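Local coordinates for protein CRISPR system Cmr subunit Cmr6 (Pyrococcus furiosus, PDB 4W8V) that caps the RNA-guided type III-B Cmr complex together with Cmr1, as an RNA-binding RAMP subunit of the antiviral CRISPR defence, at residues S38-L41 against V47-I50; T63-A68 against N75-R80; R131-Q136 against V142-A147. All blocks are in the same frame, centred on the assembly; numbering follows the deposited sequence.

Interaction 1. Residues S38-L41 against V47-I50; sequences SIRL and VPYI
R40 lays the aliphatic part of its side chain obliquely across P48, and its flat guanidinium turns off past the proline; L41 CD2, one residue on in the same helix, sits 3.9 Å above one face of that group, offset toward the rim. At the polar end of the group NH1 bonds to the carbonyl oxygen of G46, a residue also hydrogen-bonded to the backbone of R40, and NE forms a salt bridge with E32. The charged end is therefore held by residues outside the two segments, and the contact between them falls to the methylenes. R40 CG rests 3.5 Å from V47 O. The next carbon, CD, reaches the proline, 3.6 Å from P48 CA and 3.8 Å from P48 CB. CG stands anti to the backbone N (chi1 -176°) and the chain runs on extended through chi2, which carries CD across to the proline; the bend at chi3 (75°) then turns the guanidinium off toward G46 and E32. Here a helix is followed by a loop folded back against it, within the RAMP domain of Cmr6. Helix 34-43 comes to its end, the chain doubles back, and 47-50 passes beside R40 as an irregular segment on its way to helix 52-68; the closest CA atoms, of R40 and V47, are 5.9 Å apart. V47 CB points away from 38-41. P48 packs on V27, L195 and V197 of the three-stranded sheet, and R40 also touches L195.

Interaction 2. Residues T63-A68 against N75-R80; sequences TYYVLA and NDFYKR
Aromatic packing joins Y65 to F77 in an edge-to-face pair, the edge of F77 turned to the face of Y65, with centroids 5.3 Å apart and planes at 72°. F77 CZ stands over the tyrosine face toward its rim, and F77 CE2 comes within 3.9 Å of Y65 CE2. Y65 CB leaves its helix away from 75-80; with CG anti to the backbone N (chi1 -179°), the ring returns to meet the phenylalanine. The same F77 edge also meets backbone, Y65 O lying near the ring plane 3.6 Å from CZ. Apolar contact continues at A68, whose CB touches F77 CE1 at 3.6 Å and approaches R80 CB.

Polar contact rests on the R80 guanidinium. NH1 donates to A68 O at 2.8 Å (N-H...O angle 148°); the acceptor lies in the guanidinium plane, while the donor stands well above the plane of the carbonyl. NE donates to N75 O at 3.2 Å, and NH2 adds a weak bond to that oxygen. A68 O and N75 O thus both lie at the edge of the group and would limit its rotation, although N75 is poorly ordered; F77 CA lies over one face, toward its rim. A bend at chi3 brings the group back over the first turn of its own helix.

Behind the contact, L67 packs on V84 and F88 of helix 77-90. Together these contacts make a helix–loop–helix connection in the RAMP domain of Cmr6: the C-terminal part of helix 52-68 meets the first turn of helix 77-90, and the arginine bonds to backbone carbonyls on both sides of the connection.

Interaction 3. Residues R131-Q136 against V142-A147; sequences RIFGTQ and VVFFDA
F133 and F144 meet through F133 CE1 and F144 CZ, 3.6 Å apart, and the ring planes are within 10° of parallel. The centroids are 5.6 Å from each other, so the rings are offset with little overlap and do not form a full stack. I132 reaches the same phenylalanine, its CG2 being 4.0 Å from F144 CZ and near the plane of that ring; CG2 also lies over the centre of the F133 face, so one methyl serves both aromatics. V142 closes the other end of the contact, with CB 3.6 Å from I132 O and CG2 near I132 CG1. The polar side of the interface is bridged by a water, which donates to I132 O at 2.7 Å and to V142 O at 2.8 Å. It sits at the edge of the F144 ring, in its plane, and links the last turn of helix 122-133 to the incoming strand.

F133 CB points away from 142-147, but with CG anti to the carbonyl carbon (chi1 -62°) the ring swings round to F144. Further out, F133 packs on T59 and R60 of helix 52-68, F144 on V222 of helix 212-228, and V142 on V207 of strand 202-209. R131 forms salt bridges with D211 and E141, and its backbone bonds to that of E141, just before V142. G134, with positive phi (85°), turns the chain out of the helix. The whole is a helix–loop–strand connection: helix 122-133 leads through a loop to strand 143-149, an outer strand, within this chain, of the four-stranded antiparallel sheet in the RAMP domain of Cmr6.

Overall arrangement
The three interactions follow one another along the chain, all within the RAMP domain of Cmr6. Interactions 1 and 2 lie on opposite sides of the chain's centre, their own centres 36 Å apart and their nearest atoms about 16 Å. Interaction 3 lies 22 Å from interaction 1 and 21 Å from interaction 2, centre to centre, and touches both. Toward interaction 1, A147 N probably hydrogen-bonds to I50 O (2.8 Å); toward interaction 2, F133 CE2 packs on T63 CG2 (4.1 Å). Helix 52-68 runs from the loop of interaction 1 to interaction 2, and strand 143-149, at the edge of the four-stranded sheet within this chain, meets helices and the 47-50 loop at once, within this C-terminal part of Cmr6, a subunit that binds RNA.

Interaction 1. Residues S38-L41 against V47-I50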
loop_
_atom_site.group_PDB
_atom_site.type_symbol
_atom_site.label_atom_id
_atom_site.label_comp_id
_atom_site.label_asym_id
_atom_site.label_seq_id
_atom_site.Cartn_x
_atom_site.Cartn_y
_atom_site.Cartn_z
ATOM N N SER A 38 -21.637 2.200 -11.624
ATOM C CA SER A 38 -22.800 1.364 -11.268
ATOM C C SER A 38 -22.690 0.793 -9.849
ATOM O O SER A 38 -23.545 1.030 -9.002
ATOM C CB SER A 38 -22.967 0.232 -12.277
ATOM O OG SER A 38 -23.374 0.756 -13.522
ATOM N N ILE A 39 -21.639 0.032 -9.591
ATOM C CA ILE A 39 -21.373 -0.470 -8.249
ATOM C C ILE A 39 -21.367 0.642 -7.197
ATOM O O ILE A 39 -21.998 0.513 -6.157
ATOM C CB ILE A 39 -20.016 -1.212 -8.198
ATOM C CG1 ILE A 39 -20.032 -2.386 -9.191
ATOM C CG2 ILE A 39 -19.719 -1.689 -6.771
ATOM C CD1 ILE A 39 -20.649 -3.656 -8.622
ATOM N N ARG A 40 -20.674 1.748 -7.472
ATOM C CA ARG A 40 -20.493 2.763 -6.433
ATOM C C ARG A 40 -21.811 3.457 -6.068
ATOM O O ARG A 40 -22.127 3.628 -4.896
ATOM C CB ARG A 40 -19.443 3.809 -6.862
ATOM C CG ARG A 40 -19.126 4.854 -5.796
ATOM C CD ARG A 40 -17.910 5.743 -6.160
ATOM N NE ARG A 40 -18.219 6.736 -7.178
ATOM C CZ ARG A 40 -18.844 7.878 -6.927
ATOM N NH1 ARG A 40 -19.209 8.184 -5.693
ATOM N NH2 ARG A 40 -19.090 8.720 -7.916
ATOM N N LEU A 41 -22.574 3.865 -7.070
ATOM C CA LEU A 41 -23.817 4.577 -6.804
ATOM C C LEU A 41 -24.899 3.639 -6.245
ATOM O O LEU A 41 -25.544 3.949 -5.246
ATOM C CB LEU A 41 -24.330 5.272 -8.068
ATOM C CG LEU A 41 -23.450 6.357 -8.715
ATOM C CD1 LEU A 41 -24.233 7.118 -9.778
ATOM C CD2 LEU A 41 -22.867 7.330 -7.689
ATOM N N VAL A 47 -19.670 5.246 -1.939
ATOM C CA VAL A 47 -18.336 4.959 -1.414
ATOM C C VAL A 47 -17.425 4.332 -2.481
ATOM O O VAL A 47 -17.740 3.267 -3.015
ATOM C CB VAL A 47 -18.452 4.028 -0.188
ATOM C CG1 VAL A 47 -17.091 3.669 0.393
ATOM C CG2 VAL A 47 -19.310 4.698 0.864
ATOM N N PRO A 48 -16.296 4.991 -2.809
ATOM C CA PRO A 48 -15.453 4.402 -3.852
ATOM C C PRO A 48 -14.583 3.266 -3.324
ATOM O O PRO A 48 -14.520 3.030 -2.127
ATOM C CB PRO A 48 -14.606 5.590 -4.307
ATOM C CG PRO A 48 -14.503 6.434 -3.087
ATOM C CD PRO A 48 -15.822 6.338 -2.427
ATOM N N TYR A 49 -13.931 2.526 -4.201
ATOM C CA TYR A 49 -13.028 1.488 -3.722
ATOM C C TYR A 49 -11.593 1.977 -3.664
ATOM O O TYR A 49 -11.277 3.087 -4.097
ATOM C CB TYR A 49 -13.103 0.238 -4.606
ATOM C CG TYR A 49 -12.636 0.437 -6.038
ATOM C CD1 TYR A 49 -11.352 0.079 -6.435
ATOM C CD2 TYR A 49 -13.495 0.951 -6.996
ATOM C CE1 TYR A 49 -10.935 0.234 -7.747
ATOM C CE2 TYR A 49 -13.090 1.108 -8.320
ATOM C CZ TYR A 49 -11.814 0.746 -8.691
ATOM O OH TYR A 49 -11.434 0.893 -10.013
ATOM N N ILE A 50 -10.738 1.127 -3.099
ATOM C CA ILE A 50 -9.299 1.357 -3.055
ATOM C C ILE A 50 -8.634 0.450 -4.064
ATOM O O ILE A 50 -8.675 -0.772 -3.913
ATOM C CB ILE A 50 -8.728 1.058 -1.664
ATOM C CG1 ILE A 50 -9.353 1.985 -0.611
ATOM C CG2 ILE A 50 -7.217 1.156 -1.686
ATOM C CD1 ILE A 50 -9.711 1.277 0.695
#

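Interaction 2. Residues T63-A68 against N75-R80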
loop_
_atom_site.group_PDB
_atom_site.type_symbol
_atom_site.label_atom_id
_atom_site.label_comp_id
_atom_site.label_asym_id
_atom_site.label_seq_id
_atom_site.Cartn_x
_atom_site.Cartn_y
_atom_site.Cartn_z
ATOM N N THR A 63 8.114 -2.139 2.490
ATOM C CA THR A 63 9.258 -3.042 2.448
ATOM C C THR A 63 10.553 -2.333 2.060
ATOM O O THR A 63 11.632 -2.780 2.439
ATOM C CB THR A 63 9.022 -4.217 1.477
ATOM O OG1 THR A 63 9.110 -3.752 0.130
ATOM C CG2 THR A 63 7.642 -4.831 1.715
ATOM N N TYR A 64 10.464 -1.245 1.301
ATOM C CA TYR A 64 11.680 -0.518 0.930
ATOM C C TYR A 64 12.152 0.268 2.136
ATOM O O TYR A 64 13.339 0.485 2.323
ATOM C CB TYR A 64 11.453 0.426 -0.246
ATOM C CG TYR A 64 10.828 -0.207 -1.458
ATOM C CD1 TYR A 64 11.022 -1.546 -1.746
ATOM C CD2 TYR A 64 10.034 0.541 -2.315
ATOM C CE1 TYR A 64 10.446 -2.118 -2.849
ATOM C CE2 TYR A 64 9.463 -0.021 -3.422
ATOM C CZ TYR A 64 9.671 -1.348 -3.687
ATOM O OH TYR A 64 9.094 -1.909 -4.793
ATOM N N TYR A 65 11.187 0.704 2.935
ATOM C CA TYR A 65 11.454 1.450 4.143
ATOM C C TYR A 65 12.182 0.586 5.168
ATOM O O TYR A 65 13.186 0.998 5.755
ATOM C CB TYR A 65 10.147 1.985 4.708
ATOM C CG TYR A 65 10.267 2.812 5.958
ATOM C CD1 TYR A 65 10.204 2.221 7.223
ATOM C CD2 TYR A 65 10.400 4.186 5.883
ATOM C CE1 TYR A 65 10.298 2.984 8.378
ATOM C CE2 TYR A 65 10.496 4.961 7.028
ATOM C CZ TYR A 65 10.439 4.359 8.270
ATOM O OH TYR A 65 10.531 5.139 9.402
ATOM N N VAL A 66 11.671 -0.616 5.378
ATOM C CA VAL A 66 12.264 -1.547 6.322
ATOM C C VAL A 66 13.648 -2.003 5.849
ATOM O O VAL A 66 14.602 -2.031 6.630
ATOM C CB VAL A 66 11.336 -2.767 6.529
ATOM C CG1 VAL A 66 12.092 -3.934 7.123
ATOM C CG2 VAL A 66 10.148 -2.371 7.387
ATOM N N LEU A 67 13.762 -2.342 4.567
ATOM C CA LEU A 67 15.008 -2.894 4.037
ATOM C C LEU A 67 16.128 -1.861 3.966
ATOM O O LEU A 67 17.303 -2.224 3.858
ATOM C CB LEU A 67 14.778 -3.504 2.655
ATOM C CG LEU A 67 14.235 -4.938 2.695
ATOM C CD1 LEU A 67 13.974 -5.486 1.292
ATOM C CD2 LEU A 67 15.207 -5.826 3.446
ATOM N N ALA A 68 15.762 -0.584 4.016
ATOM C CA ALA A 68 16.746 0.491 4.071
ATOM C C ALA A 68 17.552 0.376 5.366
ATOM O O ALA A 68 18.723 0.734 5.419
ATOM C CB ALA A 68 16.064 1.853 3.969
ATOM N N ASN A 75 24.697 5.240 4.646
ATOM C CA ASN A 75 24.741 6.700 4.685
ATOM C C ASN A 75 23.529 7.291 5.396
ATOM O O ASN A 75 23.058 6.741 6.391
ATOM C CB ASN A 75 24.828 7.268 3.270
ATOM C CG ASN A 75 25.707 6.435 2.366
ATOM O OD1 ASN A 75 26.450 5.568 2.830
ATOM N ND2 ASN A 75 25.631 6.694 1.065
ATOM N N ASP A 76 23.036 8.419 4.885
ATOM C CA ASP A 76 21.781 8.994 5.366
ATOM C C ASP A 76 20.625 8.050 5.069
ATOM O O ASP A 76 20.606 7.400 4.025
ATOM C CB ASP A 76 21.513 10.353 4.720
ATOM C CG ASP A 76 22.277 11.469 5.381
ATOM O OD1 ASP A 76 22.636 11.313 6.566
ATOM O OD2 ASP A 76 22.513 12.503 4.719
ATOM N N PHE A 77 19.661 7.969 5.980
ATOM C CA PHE A 77 18.557 7.035 5.791
ATOM C C PHE A 77 17.801 7.278 4.477
ATOM O O PHE A 77 17.618 6.350 3.707
ATOM C CB PHE A 77 17.572 7.085 6.953
ATOM C CG PHE A 77 16.431 6.135 6.782
ATOM C CD1 PHE A 77 16.600 4.784 7.032
ATOM C CD2 PHE A 77 15.203 6.582 6.325
ATOM C CE1 PHE A 77 15.572 3.913 6.852
ATOM C CE2 PHE A 77 14.168 5.711 6.144
ATOM C CZ PHE A 77 14.350 4.372 6.405
ATOM N N TYR A 78 17.400 8.521 4.219
ATOM C CA TYR A 78 16.655 8.859 3.008
ATOM C C TYR A 78 17.362 8.385 1.732
ATOM O O TYR A 78 16.701 7.974 0.776
ATOM C CB TYR A 78 16.385 10.372 2.933
ATOM C CG TYR A 78 17.510 11.188 2.323
ATOM C CD1 TYR A 78 17.495 11.546 0.976
ATOM C CD2 TYR A 78 18.589 11.600 3.097
ATOM C CE1 TYR A 78 18.524 12.286 0.423
ATOM C CE2 TYR A 78 19.623 12.345 2.548
ATOM C CZ TYR A 78 19.585 12.682 1.216
ATOM O OH TYR A 78 20.616 13.417 0.683
ATOM N N LYS A 79 18.695 8.434 1.711
ATOM C CA LYS A 79 19.439 7.940 0.558
ATOM C C LYS A 79 19.323 6.421 0.432
ATOM O O LYS A 79 19.156 5.895 -0.666
ATOM C CB LYS A 79 20.921 8.334 0.633
ATOM C CG LYS A 79 21.193 9.821 0.533
ATOM C CD LYS A 79 22.676 10.078 0.313
ATOM C CE LYS A 79 23.173 11.258 1.132
ATOM N NZ LYS A 79 24.000 12.198 0.314
ATOM N N ARG A 80 19.416 5.717 1.555
ATOM C CA ARG A 80 19.311 4.263 1.536
ATOM C C ARG A 80 17.933 3.802 1.056
ATOM O O ARG A 80 17.826 2.871 0.260
ATOM C CB ARG A 80 19.599 3.683 2.922
ATOM C CG ARG A 80 21.031 3.871 3.371
ATOM C CD ARG A 80 21.299 3.167 4.677
ATOM N NE ARG A 80 21.279 4.091 5.803
ATOM C CZ ARG A 80 20.478 3.966 6.856
ATOM N NH1 ARG A 80 19.631 2.945 6.930
ATOM N NH2 ARG A 80 20.526 4.860 7.838
#

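Interaction 3. Residues R131-Q136 against V142-A147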
loop_
_atom_site.group_PDB
_atom_site.type_symbol
_atom_site.label_atom_id
_atom_site.label_comp_id
_atom_site.label_asym_id
_atom_site.label_seq_id
_atom_site.Cartn_x
_atom_site.Cartn_y
_atom_site.Cartn_z
ATOM N N ARG A 131 9.329 -12.283 -5.860
ATOM C CA ARG A 131 8.191 -13.057 -6.339
ATOM C C ARG A 131 6.845 -12.387 -6.048
ATOM O O ARG A 131 5.936 -12.439 -6.872
ATOM C CB ARG A 131 8.221 -14.459 -5.731
ATOM C CG ARG A 131 9.427 -15.275 -6.162
ATOM C CD ARG A 131 9.480 -16.577 -5.408
ATOM N NE ARG A 131 8.189 -17.243 -5.480
ATOM C CZ ARG A 131 7.704 -18.037 -4.536
ATOM N NH1 ARG A 131 8.408 -18.275 -3.436
ATOM N NH2 ARG A 131 6.507 -18.588 -4.698
ATOM N N ILE A 132 6.718 -11.761 -4.883
ATOM C CA ILE A 132 5.461 -11.129 -4.493
ATOM C C ILE A 132 5.098 -9.956 -5.398
ATOM O O ILE A 132 3.979 -9.891 -5.919
ATOM C CB ILE A 132 5.513 -10.657 -3.026
ATOM C CG1 ILE A 132 5.484 -11.864 -2.084
ATOM C CG2 ILE A 132 4.348 -9.726 -2.702
ATOM C CD1 ILE A 132 5.620 -11.504 -0.617
ATOM N N PHE A 133 6.056 -9.052 -5.605
ATOM C CA PHE A 133 5.809 -7.788 -6.292
ATOM C C PHE A 133 6.248 -7.802 -7.759
ATOM O O PHE A 133 5.715 -7.060 -8.588
ATOM C CB PHE A 133 6.523 -6.644 -5.560
ATOM C CG PHE A 133 6.040 -6.433 -4.155
ATOM C CD1 PHE A 133 4.812 -5.835 -3.915
ATOM C CD2 PHE A 133 6.810 -6.831 -3.071
ATOM C CE1 PHE A 133 4.357 -5.638 -2.622
ATOM C CE2 PHE A 133 6.352 -6.632 -1.776
ATOM C CZ PHE A 133 5.125 -6.040 -1.559
ATOM N N GLY A 134 7.221 -8.651 -8.071
ATOM C CA GLY A 134 7.796 -8.696 -9.399
ATOM C C GLY A 134 8.894 -7.667 -9.523
ATOM O O GLY A 134 9.118 -6.879 -8.614
ATOM N N THR A 135 9.599 -7.694 -10.646
ATOM C CA THR A 135 10.617 -6.705 -10.965
ATOM C C THR A 135 10.509 -6.316 -12.431
ATOM O O THR A 135 9.532 -6.635 -13.101
ATOM C CB THR A 135 12.041 -7.222 -10.698
ATOM O OG1 THR A 135 12.306 -8.352 -11.535
ATOM C CG2 THR A 135 12.212 -7.629 -9.244
ATOM N N GLN A 136 11.524 -5.626 -12.932
ATOM C CA GLN A 136 11.541 -5.238 -14.332
ATOM C C GLN A 136 11.651 -6.458 -15.242
ATOM O O GLN A 136 11.154 -6.441 -16.366
ATOM C CB GLN A 136 12.689 -4.264 -14.616
ATOM C CG GLN A 136 12.328 -2.794 -14.427
ATOM C CD GLN A 136 11.115 -2.370 -15.245
ATOM O OE1 GLN A 136 10.811 -2.950 -16.293
ATOM N NE2 GLN A 136 10.413 -1.352 -14.764
ATOM N N VAL A 142 1.826 -12.612 -7.204
ATOM C CA VAL A 142 0.709 -12.333 -6.314
ATOM C C VAL A 142 -0.169 -11.243 -6.904
ATOM O O VAL A 142 0.313 -10.233 -7.406
ATOM C CB VAL A 142 1.185 -11.916 -4.901
ATOM C CG1 VAL A 142 0.004 -11.473 -4.052
ATOM C CG2 VAL A 142 1.905 -13.076 -4.225
ATOM N N VAL A 143 -1.469 -11.475 -6.868
ATOM C CA VAL A 143 -2.433 -10.525 -7.374
ATOM C C VAL A 143 -2.868 -9.641 -6.227
ATOM O O VAL A 143 -3.267 -10.141 -5.170
ATOM C CB VAL A 143 -3.655 -11.246 -7.992
ATOM C CG1 VAL A 143 -4.734 -10.250 -8.394
ATOM C CG2 VAL A 143 -3.215 -12.082 -9.179
ATOM N N PHE A 144 -2.762 -8.333 -6.419
ATOM C CA PHE A 144 -3.255 -7.404 -5.430
ATOM C C PHE A 144 -4.613 -6.916 -5.868
ATOM O O PHE A 144 -4.714 -5.981 -6.665
ATOM C CB PHE A 144 -2.289 -6.239 -5.232
ATOM C CG PHE A 144 -1.059 -6.613 -4.470
ATOM C CD1 PHE A 144 0.043 -7.163 -5.120
ATOM C CD2 PHE A 144 -1.001 -6.421 -3.099
ATOM C CE1 PHE A 144 1.169 -7.524 -4.398
ATOM C CE2 PHE A 144 0.120 -6.768 -2.381
ATOM C CZ PHE A 144 1.200 -7.331 -3.029
ATOM N N PHE A 145 -5.652 -7.566 -5.339
ATOM C CA PHE A 145 -7.029 -7.239 -5.680
ATOM C C PHE A 145 -7.405 -5.874 -5.177
ATOM O O PHE A 145 -6.810 -5.346 -4.233
ATOM C CB PHE A 145 -8.026 -8.257 -5.097
ATOM C CG PHE A 145 -7.902 -9.637 -5.672
ATOM C CD1 PHE A 145 -8.262 -9.892 -6.981
ATOM C CD2 PHE A 145 -7.441 -10.682 -4.890
ATOM C CE1 PHE A 145 -8.149 -11.158 -7.509
ATOM C CE2 PHE A 145 -7.316 -11.948 -5.398
ATOM C CZ PHE A 145 -7.675 -12.198 -6.713
ATOM N N ASP A 146 -8.428 -5.317 -5.803
ATOM C CA ASP A 146 -9.006 -4.089 -5.326
ATOM C C ASP A 146 -9.700 -4.327 -3.986
ATOM O O ASP A 146 -10.292 -5.397 -3.738
ATOM C CB ASP A 146 -9.962 -3.526 -6.378
ATOM C CG ASP A 146 -9.235 -3.138 -7.675
ATOM O OD1 ASP A 146 -8.416 -2.206 -7.660
ATOM O OD2 ASP A 146 -9.448 -3.780 -8.702
ATOM N N ALA A 147 -9.592 -3.337 -3.109
ATOM C CA ALA A 147 -10.284 -3.370 -1.831
ATOM C C ALA A 147 -11.629 -2.715 -2.013
ATOM O O ALA A 147 -11.704 -1.572 -2.451
ATOM C CB ALA A 147 -9.490 -2.669 -0.771
HETATM O O HOH W 1 2.631 -8.646 -7.853
#